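PDB 6Z3U: protein kinase domain-containing protein, which probably phosphorylates serine and threonine residues of proteins with ATP, including the C-terminal heptad repeats of RNA polymerase II, as the cyclin-dependent kinase of the CAK complex. Local coordinates for residues A194-A199 against K388-E393; K125-Y130 against D165-L170; G269-G274 against K325-W330. All blocks are in the same frame, centred on the assembly; numbering follows the deposited sequence.

Interaction 1 (A194-A199 against K388-E393); sequences AADIKA and KPTRKE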
ATOM      1  N   ALA B 194      18.121 -14.310  28.171  1.00 19.79           N
ATOM      2  CA  ALA B 194      16.717 -13.914  28.196  1.00 19.38           C
ATOM      3  C   ALA B 194      16.554 -12.411  28.015  1.00 19.71           C
ATOM      4  O   ALA B 194      15.632 -11.960  27.328  1.00 24.80           O
ATOM      5  CB  ALA B 194      16.068 -14.363  29.504  1.00 23.08           C
ATOM      6  N   ALA B 195      17.429 -11.618  28.633  1.00 20.36           N
ATOM      7  CA  ALA B 195      17.308 -10.170  28.506  1.00 20.82           C
ATOM      8  C   ALA B 195      17.504  -9.720  27.067  1.00 20.84           C
ATOM      9  O   ALA B 195      16.923  -8.714  26.647  1.00 30.02           O
ATOM     10  CB  ALA B 195      18.312  -9.474  29.423  1.00 31.11           C
ATOM     11  N   ASP B 196      18.314 -10.447  26.295  1.00 20.95           N
ATOM     12  CA  ASP B 196      18.480 -10.118  24.883  1.00 20.91           C
ATOM     13  C   ASP B 196      17.251 -10.518  24.077  1.00 20.23           C
ATOM     14  O   ASP B 196      16.831  -9.789  23.171  1.00 20.27           O
ATOM     15  CB  ASP B 196      19.731 -10.800  24.337  1.00 22.23           C
ATOM     16  CG  ASP B 196      20.983 -10.375  25.071  1.00 23.32           C
ATOM     17  OD1 ASP B 196      21.111  -9.167  25.356  1.00 22.58           O
ATOM     18  OD2 ASP B 196      21.829 -11.244  25.374  1.00 22.25           O
ATOM     19  N   ILE B 197      16.666 -11.675  24.387  1.00 19.69           N
ATOM     20  CA  ILE B 197      15.425 -12.069  23.732  1.00 19.16           C
ATOM     21  C   ILE B 197      14.359 -11.004  23.953  1.00 19.10           C
ATOM     22  O   ILE B 197      13.636 -10.622  23.024  1.00 20.83           O
ATOM     23  CB  ILE B 197      14.969 -13.449  24.243  1.00 18.72           C
ATOM     24  CG1 ILE B 197      16.026 -14.505  23.905  1.00 18.88           C
ATOM     25  CG2 ILE B 197      13.613 -13.821  23.648  1.00 18.29           C
ATOM     26  CD1 ILE B 197      15.708 -15.889  24.436  1.00 23.26           C
ATOM     27  N   LYS B 198      14.243 -10.510  25.187  1.00 21.13           N
ATOM     28  CA  LYS B 198      13.246  -9.488  25.490  1.00 20.21           C
ATOM     29  C   LYS B 198      13.503  -8.213  24.696  1.00 22.90           C
ATOM     30  O   LYS B 198      12.560  -7.526  24.287  1.00 29.42           O
ATOM     31  CB  LYS B 198      13.238  -9.195  26.992  1.00 19.68           C
ATOM     32  CG  LYS B 198      12.176  -8.194  27.418  1.00 22.14           C
ATOM     33  CD  LYS B 198      12.173  -7.953  28.924  1.00 26.93           C
ATOM     34  CE  LYS B 198      11.671  -9.164  29.693  1.00 33.42           C
ATOM     35  NZ  LYS B 198      11.561  -8.892  31.154  1.00 31.57           N
ATOM     36  N   ALA B 199      14.775  -7.873  24.473  1.00 20.27           N
ATOM     37  CA  ALA B 199      15.084  -6.675  23.701  1.00 21.12           C
ATOM     38  C   ALA B 199      14.710  -6.853  22.235  1.00 24.77           C
ATOM     39  O   ALA B 199      14.117  -5.956  21.625  1.00 31.21           O
ATOM     40  CB  ALA B 199      16.565  -6.329  23.837  1.00 29.12           C
ATOM     41  N   LYS B 388      15.223  -6.414  33.033  1.00 48.21           N
ATOM     42  CA  LYS B 388      14.950  -5.425  32.003  1.00 37.39           C
ATOM     43  C   LYS B 388      15.663  -5.814  30.708  1.00 28.84           C
ATOM     44  O   LYS B 388      16.693  -6.492  30.734  1.00 33.97           O
ATOM     45  CB  LYS B 388      15.387  -4.037  32.464  1.00 45.57           C
ATOM     46  CG  LYS B 388      14.573  -3.512  33.641  1.00 62.62           C
ATOM     47  CD  LYS B 388      15.036  -2.140  34.105  1.00 80.08           C
ATOM     48  CE  LYS B 388      14.173  -1.634  35.259  1.00 92.72           C
ATOM     49  NZ  LYS B 388      14.603  -0.297  35.765  1.00 94.28           N
ATOM     50  N   PRO B 389      15.130  -5.406  29.559  1.00 27.07           N
ATOM     51  CA  PRO B 389      15.742  -5.805  28.289  1.00 24.47           C
ATOM     52  C   PRO B 389      17.103  -5.166  28.084  1.00 26.18           C
ATOM     53  O   PRO B 389      17.403  -4.092  28.607  1.00 25.27           O
ATOM     54  CB  PRO B 389      14.739  -5.317  27.238  1.00 34.39           C
ATOM     55  CG  PRO B 389      14.000  -4.206  27.909  1.00 42.40           C
ATOM     56  CD  PRO B 389      13.926  -4.581  29.361  1.00 44.81           C
ATOM     57  N   THR B 390      17.927  -5.850  27.295  1.00 33.12           N
ATOM     58  CA  THR B 390      19.272  -5.380  27.021  1.00 28.94           C
ATOM     59  C   THR B 390      19.235  -4.141  26.134  1.00 28.19           C
ATOM     60  O   THR B 390      18.377  -4.001  25.257  1.00 31.93           O
ATOM     61  CB  THR B 390      20.092  -6.473  26.337  1.00 24.17           C
ATOM     62  OG1 THR B 390      20.030  -7.676  27.111  1.00 31.76           O
ATOM     63  CG2 THR B 390      21.544  -6.042  26.196  1.00 32.57           C
ATOM     64  N   ARG B 391      20.178  -3.237  26.373  1.00 33.35           N
ATOM     65  CA  ARG B 391      20.324  -2.066  25.522  1.00 33.86           C
ATOM     66  C   ARG B 391      20.883  -2.481  24.168  1.00 46.10           C
ATOM     67  O   ARG B 391      21.798  -3.304  24.082  1.00 55.11           O
ATOM     68  CB  ARG B 391      21.235  -1.039  26.191  1.00 52.48           C
ATOM     69  CG  ARG B 391      21.233   0.330  25.525  1.00 63.60           C
ATOM     70  CD  ARG B 391      21.993   1.352  26.364  1.00 71.88           C
ATOM     71  NE  ARG B 391      23.375   0.946  26.617  1.00 70.67           N
ATOM     72  CZ  ARG B 391      24.440   1.422  25.973  1.00 70.99           C
ATOM     73  NH1 ARG B 391      24.306   2.336  25.021  1.00 76.26           N
ATOM     74  NH2 ARG B 391      25.649   0.978  26.289  1.00 69.97           N
ATOM     75  N   LYS B 392      20.322  -1.903  23.104  1.00 44.42           N
ATOM     76  CA  LYS B 392      20.694  -2.326  21.757  1.00 47.93           C
ATOM     77  C   LYS B 392      22.196  -2.223  21.525  1.00 49.49           C
ATOM     78  O   LYS B 392      22.761  -3.016  20.763  1.00 46.32           O
ATOM     79  CB  LYS B 392      19.942  -1.492  20.719  1.00 54.23           C
ATOM     80  CG  LYS B 392      19.987   0.007  20.969  1.00 57.59           C
ATOM     81  CD  LYS B 392      19.657   0.789  19.707  1.00 47.23           C
ATOM     82  CE  LYS B 392      19.376   2.245  20.017  1.00 40.44           C
ATOM     83  NZ  LYS B 392      18.665   2.911  18.899  1.00 44.82           N
ATOM     84  N   GLU B 393      22.861  -1.268  22.174  1.00 63.62           N
ATOM     85  CA  GLU B 393      24.304  -1.147  22.023  1.00 63.98           C
ATOM     86  C   GLU B 393      25.047  -2.325  22.641  1.00 62.76           C
ATOM     87  O   GLU B 393      26.198  -2.578  22.270  1.00 64.82           O
ATOM     88  CB  GLU B 393      24.792   0.157  22.656  1.00 67.44           C
ATOM     89  CG  GLU B 393      24.631   1.392  21.777  1.00 73.52           C
ATOM     90  CD  GLU B 393      23.182   1.819  21.612  1.00 73.00           C
ATOM     91  OE1 GLU B 393      22.809   2.247  20.498  1.00 72.10           O
ATOM     92  OE2 GLU B 393      22.416   1.723  22.596  1.00 74.37           O
TER

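Interaction 2 (K125-Y130 against D165-L170); sequences KVQAQY and DQNLNL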
ATOM      1  N   LYS B 125      15.810  -6.394 -10.656  1.00 69.18           N
ATOM      2  CA  LYS B 125      15.817  -6.694 -12.084  1.00 76.43           C
ATOM      3  C   LYS B 125      14.361  -6.809 -12.507  1.00 91.93           C
ATOM      4  O   LYS B 125      13.733  -7.859 -12.349  1.00 99.82           O
ATOM      5  CB  LYS B 125      16.601  -7.966 -12.368  1.00 86.56           C
ATOM      6  CG  LYS B 125      18.028  -7.934 -11.837  1.00 89.54           C
ATOM      7  CD  LYS B 125      18.837  -9.131 -12.316  1.00100.27           C
ATOM      8  CE  LYS B 125      20.264  -9.088 -11.784  1.00 84.48           C
ATOM      9  NZ  LYS B 125      21.139 -10.113 -12.421  1.00 77.32           N
ATOM     10  N   VAL B 126      13.821  -5.708 -13.043  1.00 92.77           N
ATOM     11  CA  VAL B 126      12.413  -5.653 -13.432  1.00 94.98           C
ATOM     12  C   VAL B 126      12.039  -6.843 -14.299  1.00109.20           C
ATOM     13  O   VAL B 126      10.877  -7.274 -14.307  1.00108.94           O
ATOM     14  CB  VAL B 126      12.119  -4.308 -14.137  1.00 94.29           C
ATOM     15  CG1 VAL B 126      11.276  -4.501 -15.399  1.00 87.38           C
ATOM     16  CG2 VAL B 126      11.422  -3.352 -13.172  1.00 84.46           C
ATOM     17  N   GLN B 127      13.001  -7.404 -15.029  1.00 99.92           N
ATOM     18  CA  GLN B 127      12.779  -8.598 -15.839  1.00 99.15           C
ATOM     19  C   GLN B 127      13.481  -9.748 -15.118  1.00 96.84           C
ATOM     20  O   GLN B 127      14.698  -9.915 -15.232  1.00 92.23           O
ATOM     21  CB  GLN B 127      13.295  -8.416 -17.266  1.00 98.51           C
ATOM     22  CG  GLN B 127      14.721  -7.875 -17.409  1.00102.47           C
ATOM     23  CD  GLN B 127      14.806  -6.360 -17.336  1.00 95.85           C
ATOM     24  OE1 GLN B 127      13.895  -5.652 -17.770  1.00 87.52           O
ATOM     25  NE2 GLN B 127      15.922  -5.856 -16.817  1.00 88.76           N
ATOM     26  N   ALA B 128      12.705 -10.536 -14.369  1.00100.41           N
ATOM     27  CA  ALA B 128      13.228 -11.666 -13.601  1.00105.42           C
ATOM     28  C   ALA B 128      12.376 -12.909 -13.871  1.00110.06           C
ATOM     29  O   ALA B 128      11.728 -13.466 -12.986  1.00 99.02           O
ATOM     30  CB  ALA B 128      13.276 -11.341 -12.110  1.00 95.01           C
ATOM     31  N   GLN B 129      12.383 -13.335 -15.133  1.00110.23           N
ATOM     32  CA  GLN B 129      11.713 -14.544 -15.610  1.00104.39           C
ATOM     33  C   GLN B 129      10.196 -14.491 -15.398  1.00103.83           C
ATOM     34  O   GLN B 129       9.535 -15.531 -15.337  1.00103.56           O
ATOM     35  CB  GLN B 129      12.303 -15.796 -14.946  1.00101.04           C
ATOM     36  CG  GLN B 129      12.336 -17.015 -15.864  1.00 98.83           C
ATOM     37  CD  GLN B 129      10.990 -17.677 -16.045  1.00106.80           C
ATOM     38  OE1 GLN B 129      10.320 -18.040 -15.077  1.00105.69           O
ATOM     39  NE2 GLN B 129      10.567 -17.805 -17.300  1.00 92.67           N
ATOM     40  N   TYR B 130       9.629 -13.295 -15.266  1.00 97.26           N
ATOM     41  CA  TYR B 130       8.201 -13.093 -15.033  1.00 85.51           C
ATOM     42  C   TYR B 130       7.540 -12.559 -16.297  1.00 85.63           C
ATOM     43  O   TYR B 130       7.904 -11.483 -16.785  1.00 82.47           O
ATOM     44  CB  TYR B 130       7.976 -12.151 -13.849  1.00 89.87           C
ATOM     45  CG  TYR B 130       6.590 -12.229 -13.242  1.00 76.49           C
ATOM     46  CD1 TYR B 130       5.938 -13.446 -13.080  1.00 77.09           C
ATOM     47  CD2 TYR B 130       5.953 -11.082 -12.786  1.00 70.38           C
ATOM     48  CE1 TYR B 130       4.675 -13.512 -12.524  1.00 79.01           C
ATOM     49  CE2 TYR B 130       4.695 -11.139 -12.218  1.00 67.27           C
ATOM     50  CZ  TYR B 130       4.062 -12.356 -12.086  1.00 70.04           C
ATOM     51  OH  TYR B 130       2.808 -12.412 -11.521  1.00 67.26           O
ATOM     52  N   ASP B 165      19.002   1.217 -17.567  1.00 63.13           N
ATOM     53  CA  ASP B 165      18.539  -0.008 -18.204  1.00 59.83           C
ATOM     54  C   ASP B 165      17.093  -0.340 -17.845  1.00 64.59           C
ATOM     55  O   ASP B 165      16.699  -1.511 -17.912  1.00 63.24           O
ATOM     56  CB  ASP B 165      19.457  -1.177 -17.832  1.00 55.58           C
ATOM     57  CG  ASP B 165      19.439  -1.489 -16.347  1.00 67.20           C
ATOM     58  OD1 ASP B 165      19.387  -0.541 -15.536  1.00 71.41           O
ATOM     59  OD2 ASP B 165      19.482  -2.686 -15.992  1.00 73.31           O
ATOM     60  N   GLN B 166      16.301   0.665 -17.470  1.00 69.56           N
ATOM     61  CA  GLN B 166      14.886   0.480 -17.146  1.00 66.04           C
ATOM     62  C   GLN B 166      14.696  -0.527 -16.013  1.00 66.14           C
ATOM     63  O   GLN B 166      13.758  -1.326 -16.015  1.00 63.32           O
ATOM     64  CB  GLN B 166      14.096   0.062 -18.386  1.00 64.38           C
ATOM     65  CG  GLN B 166      14.241   1.036 -19.547  1.00 68.11           C
ATOM     66  CD  GLN B 166      13.830   2.452 -19.180  1.00 70.95           C
ATOM     67  OE1 GLN B 166      12.702   2.692 -18.746  1.00 68.32           O
ATOM     68  NE2 GLN B 166      14.749   3.397 -19.348  1.00 72.29           N
ATOM     69  N   ASN B 167      15.594  -0.484 -15.035  1.00 66.62           N
ATOM     70  CA  ASN B 167      15.496  -1.305 -13.839  1.00 57.87           C
ATOM     71  C   ASN B 167      15.121  -0.439 -12.646  1.00 53.69           C
ATOM     72  O   ASN B 167      15.333   0.776 -12.636  1.00 51.35           O
ATOM     73  CB  ASN B 167      16.810  -2.042 -13.564  1.00 62.48           C
ATOM     74  CG  ASN B 167      16.866  -3.399 -14.234  1.00 72.80           C
ATOM     75  OD1 ASN B 167      16.047  -3.711 -15.101  1.00 76.63           O
ATOM     76  ND2 ASN B 167      17.826  -4.220 -13.828  1.00 86.29           N
ATOM     77  N   LEU B 168      14.552  -1.084 -11.634  1.00 52.17           N
ATOM     78  CA  LEU B 168      14.085  -0.404 -10.434  1.00 44.52           C
ATOM     79  C   LEU B 168      15.153  -0.482  -9.351  1.00 45.15           C
ATOM     80  O   LEU B 168      15.734  -1.549  -9.118  1.00 54.73           O
ATOM     81  CB  LEU B 168      12.782  -1.026  -9.940  1.00 47.21           C
ATOM     82  CG  LEU B 168      12.090  -0.313  -8.779  1.00 44.87           C
ATOM     83  CD1 LEU B 168      11.700   1.101  -9.176  1.00 41.14           C
ATOM     84  CD2 LEU B 168      10.874  -1.101  -8.324  1.00 41.06           C
ATOM     85  N   ASN B 169      15.404   0.643  -8.689  1.00 35.13           N
ATOM     86  CA  ASN B 169      16.426   0.729  -7.655  1.00 41.82           C
ATOM     87  C   ASN B 169      15.809   1.256  -6.371  1.00 34.90           C
ATOM     88  O   ASN B 169      15.080   2.253  -6.391  1.00 32.64           O
ATOM     89  CB  ASN B 169      17.583   1.636  -8.089  1.00 47.85           C
ATOM     90  CG  ASN B 169      18.268   1.144  -9.346  1.00 46.53           C
ATOM     91  OD1 ASN B 169      17.862   1.482 -10.455  1.00 57.07           O
ATOM     92  ND2 ASN B 169      19.313   0.339  -9.177  1.00 38.62           N
ATOM     93  N   LEU B 170      16.101   0.584  -5.262  1.00 34.86           N
ATOM     94  CA  LEU B 170      15.629   0.983  -3.944  1.00 31.02           C
ATOM     95  C   LEU B 170      16.824   1.378  -3.090  1.00 31.24           C
ATOM     96  O   LEU B 170      17.701   0.549  -2.821  1.00 35.58           O
ATOM     97  CB  LEU B 170      14.860  -0.149  -3.268  1.00 29.98           C
ATOM     98  CG  LEU B 170      13.682  -0.744  -4.035  1.00 29.82           C
ATOM     99  CD1 LEU B 170      12.985  -1.788  -3.175  1.00 28.82           C
ATOM    100  CD2 LEU B 170      12.713   0.339  -4.472  1.00 37.34           C
TER

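Interaction 3 (G269-G274 against K325-W330); sequences GARHYG and KLPEWW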
ATOM      1  N   GLY B 269      -6.806 -22.836   4.876  1.00 37.44           N
ATOM      2  CA  GLY B 269      -7.315 -22.167   3.695  1.00 32.33           C
ATOM      3  C   GLY B 269      -8.213 -20.985   3.964  1.00 32.52           C
ATOM      4  O   GLY B 269      -9.026 -20.631   3.103  1.00 41.82           O
ATOM      5  N   ALA B 270      -8.083 -20.348   5.125  1.00 31.86           N
ATOM      6  CA  ALA B 270      -8.946 -19.224   5.463  1.00 32.15           C
ATOM      7  C   ALA B 270      -8.743 -18.075   4.483  1.00 31.72           C
ATOM      8  O   ALA B 270      -7.616 -17.749   4.102  1.00 30.66           O
ATOM      9  CB  ALA B 270      -8.671 -18.749   6.889  1.00 31.50           C
ATOM     10  N   ARG B 271      -9.855 -17.459   4.076  1.00 38.24           N
ATOM     11  CA  ARG B 271      -9.841 -16.371   3.111  1.00 32.54           C
ATOM     12  C   ARG B 271     -10.206 -15.023   3.714  1.00 32.41           C
ATOM     13  O   ARG B 271     -10.056 -14.003   3.034  1.00 32.20           O
ATOM     14  CB  ARG B 271     -10.813 -16.671   1.960  1.00 43.03           C
ATOM     15  CG  ARG B 271     -10.742 -18.095   1.430  1.00 53.71           C
ATOM     16  CD  ARG B 271      -9.480 -18.332   0.618  1.00 46.11           C
ATOM     17  NE  ARG B 271      -9.494 -17.587  -0.638  1.00 37.07           N
ATOM     18  CZ  ARG B 271      -8.527 -17.639  -1.549  1.00 42.36           C
ATOM     19  NH1 ARG B 271      -8.629 -16.926  -2.662  1.00 46.74           N
ATOM     20  NH2 ARG B 271      -7.459 -18.400  -1.350  1.00 47.45           N
ATOM     21  N   HIS B 272     -10.691 -14.988   4.959  1.00 32.65           N
ATOM     22  CA  HIS B 272     -11.096 -13.748   5.630  1.00 38.49           C
ATOM     23  C   HIS B 272     -10.446 -13.736   7.011  1.00 31.90           C
ATOM     24  O   HIS B 272     -11.071 -14.104   8.008  1.00 37.92           O
ATOM     25  CB  HIS B 272     -12.618 -13.649   5.710  1.00 45.67           C
ATOM     26  CG  HIS B 272     -13.291 -13.624   4.372  1.00 35.23           C
ATOM     27  ND1 HIS B 272     -14.290 -14.507   4.026  1.00 36.61           N
ATOM     28  CD2 HIS B 272     -13.112 -12.818   3.299  1.00 37.85           C
ATOM     29  CE1 HIS B 272     -14.692 -14.253   2.793  1.00 37.25           C
ATOM     30  NE2 HIS B 272     -13.996 -13.229   2.331  1.00 40.79           N
ATOM     31  N   TYR B 273      -9.192 -13.302   7.064  1.00 35.36           N
ATOM     32  CA  TYR B 273      -8.408 -13.270   8.290  1.00 32.86           C
ATOM     33  C   TYR B 273      -7.969 -11.840   8.596  1.00 29.20           C
ATOM     34  O   TYR B 273      -8.305 -10.895   7.879  1.00 34.26           O
ATOM     35  CB  TYR B 273      -7.196 -14.201   8.174  1.00 34.77           C
ATOM     36  CG  TYR B 273      -6.347 -13.976   6.940  1.00 28.16           C
ATOM     37  CD1 TYR B 273      -5.346 -13.015   6.928  1.00 28.52           C
ATOM     38  CD2 TYR B 273      -6.539 -14.735   5.792  1.00 28.61           C
ATOM     39  CE1 TYR B 273      -4.562 -12.811   5.807  1.00 27.22           C
ATOM     40  CE2 TYR B 273      -5.761 -14.537   4.665  1.00 28.14           C
ATOM     41  CZ  TYR B 273      -4.775 -13.575   4.678  1.00 28.20           C
ATOM     42  OH  TYR B 273      -4.000 -13.382   3.556  1.00 27.19           O
ATOM     43  N   GLY B 274      -7.212 -11.689   9.681  1.00 30.38           N
ATOM     44  CA  GLY B 274      -6.770 -10.383  10.123  1.00 28.06           C
ATOM     45  C   GLY B 274      -5.365 -10.382  10.693  1.00 26.99           C
ATOM     46  O   GLY B 274      -4.548 -11.241  10.351  1.00 30.85           O
ATOM     47  N   LYS B 325     -15.203 -26.039   9.187  1.00 55.69           N
ATOM     48  CA  LYS B 325     -15.859 -25.517   7.997  1.00 45.38           C
ATOM     49  C   LYS B 325     -14.916 -24.707   7.114  1.00 41.26           C
ATOM     50  O   LYS B 325     -15.367 -24.099   6.138  1.00 41.81           O
ATOM     51  CB  LYS B 325     -17.057 -24.654   8.396  1.00 44.91           C
ATOM     52  CG  LYS B 325     -17.990 -25.305   9.406  1.00 54.41           C
ATOM     53  CD  LYS B 325     -18.531 -26.633   8.900  1.00 61.66           C
ATOM     54  CE  LYS B 325     -19.727 -27.095   9.720  1.00 77.89           C
ATOM     55  NZ  LYS B 325     -19.405 -27.227  11.170  1.00 84.12           N
ATOM     56  N   LEU B 326     -13.625 -24.675   7.436  1.00 39.63           N
ATOM     57  CA  LEU B 326     -12.688 -23.894   6.645  1.00 43.25           C
ATOM     58  C   LEU B 326     -12.469 -24.548   5.280  1.00 41.35           C
ATOM     59  O   LEU B 326     -12.592 -25.768   5.138  1.00 50.39           O
ATOM     60  CB  LEU B 326     -11.354 -23.755   7.372  1.00 36.81           C
ATOM     61  CG  LEU B 326     -11.007 -22.472   8.141  1.00 35.36           C
ATOM     62  CD1 LEU B 326     -12.057 -21.378   8.037  1.00 35.99           C
ATOM     63  CD2 LEU B 326     -10.743 -22.797   9.605  1.00 42.87           C
ATOM     64  N   PRO B 327     -12.140 -23.753   4.257  1.00 37.89           N
ATOM     65  CA  PRO B 327     -12.061 -24.305   2.894  1.00 38.48           C
ATOM     66  C   PRO B 327     -11.147 -25.508   2.757  1.00 38.29           C
ATOM     67  O   PRO B 327     -11.413 -26.381   1.920  1.00 39.43           O
ATOM     68  CB  PRO B 327     -11.540 -23.117   2.071  1.00 37.45           C
ATOM     69  CG  PRO B 327     -11.976 -21.912   2.833  1.00 44.12           C
ATOM     70  CD  PRO B 327     -11.889 -22.299   4.282  1.00 42.34           C
ATOM     71  N   GLU B 328     -10.073 -25.580   3.537  1.00 44.62           N
ATOM     72  CA  GLU B 328      -9.097 -26.656   3.433  1.00 46.71           C
ATOM     73  C   GLU B 328      -8.789 -27.238   4.803  1.00 37.90           C
ATOM     74  O   GLU B 328      -7.647 -27.592   5.110  1.00 35.57           O
ATOM     75  CB  GLU B 328      -7.818 -26.165   2.757  1.00 49.22           C
ATOM     76  CG  GLU B 328      -8.000 -25.790   1.296  1.00 49.27           C
ATOM     77  CD  GLU B 328      -6.818 -25.019   0.743  1.00 59.45           C
ATOM     78  OE1 GLU B 328      -5.756 -25.638   0.522  1.00 57.97           O
ATOM     79  OE2 GLU B 328      -6.953 -23.794   0.536  1.00 66.35           O
ATOM     80  N   TRP B 329      -9.806 -27.335   5.653  1.00 40.67           N
ATOM     81  CA  TRP B 329      -9.625 -27.956   6.957  1.00 42.51           C
ATOM     82  C   TRP B 329      -9.182 -29.404   6.796  1.00 38.08           C
ATOM     83  O   TRP B 329      -9.740 -30.152   5.988  1.00 39.41           O
ATOM     84  CB  TRP B 329     -10.922 -27.898   7.759  1.00 48.84           C
ATOM     85  CG  TRP B 329     -10.869 -28.715   9.010  1.00 39.05           C
ATOM     86  CD1 TRP B 329     -10.301 -28.360  10.197  1.00 38.09           C
ATOM     87  CD2 TRP B 329     -11.391 -30.035   9.193  1.00 40.64           C
ATOM     88  NE1 TRP B 329     -10.446 -29.373  11.113  1.00 38.97           N
ATOM     89  CE2 TRP B 329     -11.110 -30.414  10.520  1.00 40.63           C
ATOM     90  CE3 TRP B 329     -12.071 -30.932   8.365  1.00 43.45           C
ATOM     91  CZ2 TRP B 329     -11.486 -31.652  11.038  1.00 51.39           C
ATOM     92  CZ3 TRP B 329     -12.444 -32.160   8.881  1.00 44.99           C
ATOM     93  CH2 TRP B 329     -12.150 -32.509  10.204  1.00 45.75           C
ATOM     94  N   TRP B 330      -8.181 -29.799   7.576  1.00 42.05           N
ATOM     95  CA  TRP B 330      -7.695 -31.169   7.551  1.00 45.11           C
ATOM     96  C   TRP B 330      -7.224 -31.549   8.946  1.00 43.94           C
ATOM     97  O   TRP B 330      -6.704 -30.715   9.692  1.00 46.79           O
ATOM     98  CB  TRP B 330      -6.565 -31.350   6.536  1.00 44.81           C
ATOM     99  CG  TRP B 330      -6.021 -32.742   6.509  1.00 47.52           C
ATOM    100  CD1 TRP B 330      -6.512 -33.801   5.802  1.00 44.82           C
ATOM    101  CD2 TRP B 330      -4.879 -33.229   7.221  1.00 47.39           C
ATOM    102  NE1 TRP B 330      -5.745 -34.917   6.030  1.00 46.54           N
ATOM    103  CE2 TRP B 330      -4.737 -34.593   6.898  1.00 46.42           C
ATOM    104  CE3 TRP B 330      -3.962 -32.644   8.100  1.00 49.70           C
ATOM    105  CZ2 TRP B 330      -3.715 -35.381   7.420  1.00 57.36           C
ATOM    106  CZ3 TRP B 330      -2.948 -33.428   8.618  1.00 49.52           C
ATOM    107  CH2 TRP B 330      -2.832 -34.780   8.278  1.00 57.30           C
TER

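Interaction 1 (A194-A199 against K388-E393)
The chain at 388-393 passes the first turns of helix 194-213 with the CA atoms of Ala195 and Pro389 4.6 Å apart, and Thr390 N gives Ala195 O a backbone hydrogen bond of 3.1 Å. That bond is fairly straight at the hydrogen (162°) but arrives from above the carbonyl plane, and since the same oxygen also accepts the helical bond from Ala199 N, two backbone donors grip it. Thr390 adds a side-chain bond beside the first. Its OG1 stands anti to the carbonyl carbon (chi1 -53°) and donates to Asp196 OD1 at 2.5 Å, meeting the carboxylate from above its plane, while the other carboxylate oxygen, OD2, is held by the backbone N of Gly193. Helix 194-213 is the αE helix of the kinase C-lobe, and the contact folds the segment that follows helix 381-384 back onto its N-terminal end. The methyl of Ala195 touches Thr390 OG1 at 3.4 Å. One turn further on, Ala199 CB faces Pro389 CB at 4.0 Å and also meets the backbone oxygen of Thr390. Lys198 sends CG anti to its backbone N (chi1 -177°) and crosses the proline ring obliquely, CD lying 3.8 Å from Pro389 CD. Its chain then bends at chi3, and the ammonium group makes a cation-pi contact with Trp382 and hydrogen bonds to the backbone oxygens of Trp382 and Pro387.

Interaction 2 (K125-Y130 against D165-L170)
Gln127 turns its CG into the crowded position between backbone N and carbonyl carbon (chi1 49°) and then bends at chi2 (-84°), which swings its amide across to Asn167. The two side chains cross at about a right angle, yet their amide planes differ by only 26°. Gln127 NE2 reaches Asn167 OD1 at 2.7 Å, but the N-H points poorly at the oxygen and the hydrogen bond is weak. The other end of the Asn167 amide lies against the backbone of the facing segment, with ND2 3.6 Å from Lys125 CA. Val126 packs on the backbone and on Leu168: its CB rests 3.9 Å from Gln166 O, and the apolar pair is its CG2 with Leu168 CB at 4.2 Å.

The contact lies at the end of two inner, adjacent strands of the antiparallel sheet of the kinase N-lobe, where strand 118-124 runs out into the loop before helix 136-148, the αC helix of the fold, and strand 168-172 begins. The cyclin-domain subunit covers this side: its Phe173 packs on Val126 and its Phe181 on Leu168. An alanine in place of Asn167 would remove the amide and would probably leave the Gln127 side chain less fixed and the loop less well packed at Lys125. Gln127 OE1 accepts a hydrogen bond from Arg376 of the cyclin-domain subunit, so one amide faces both ways, giving through NE2 and accepting through OE1. With the NE2 bond so bent, the rotation of this amide is likely to be set more by the cyclin arginine than by Asn167.

Interaction 3 (G269-G274 against K325-W330)
Gly269 closes helix 264-267 as the C-prime residue of a Schellman motif, with Ala270 N hydrogen-bonded to Glu265 O and Gly269 N to Leu266 O. Its positive phi (79°) favours glycine, and a CB here would point at the facing segment, toward Glu328. The helix, αEF of the kinase fold, begins in the APE motif that ends the activation segment, and 325-330 belongs to the insert of CMGC kinases that follows helix 301-311. No hydrogen bond joins the two segments; the contact is packing. Pro327 sets its ring against the carbonyl of Gly269, with CG 3.2 Å and CD 3.5 Å from Gly269 O. Glu328 reaches alongside the glycine, its CG anti to the carbonyl carbon and the chain extended beyond, so that OE2 comes 3.6 Å from Gly269 CA. A backbone hydrogen bond between Glu328 and Phe268 holds this approach just before the glycine. On the other flank, Ala270 CB meets Leu326 CD1 at 4.4 Å. The RING-type subunit continues the surface: its Gln35 packs on Leu326 and Pro327, while its His36 stacks on His272. Farther along the same ring, Pro327 CG also lies 4.2 Å from Arg271 CG.

The three contacts lie far apart, with centres 35 to 39 Å from one another. Interactions 2 and 3 come closest, about 15 Å between nearest atoms, whereas interaction 1 stays about 22 Å from either, across the chain's centre. Only interaction 2 borders predicted ATP-binding residues: the side chain of Lys125 is about 3 Å from that of Asn105 in the glycine-rich loop, and that of Asn167 about 4 Å from that of Lys123. In sequence, interaction 2 is complete before interaction 1 opens; the span between the segments of interaction 1 contains interaction 3 and the predicted proton acceptor Asp220. Interactions 2 and 3 meet the cyclin-domain and RING-type chains respectively, while interaction 1 touches neither.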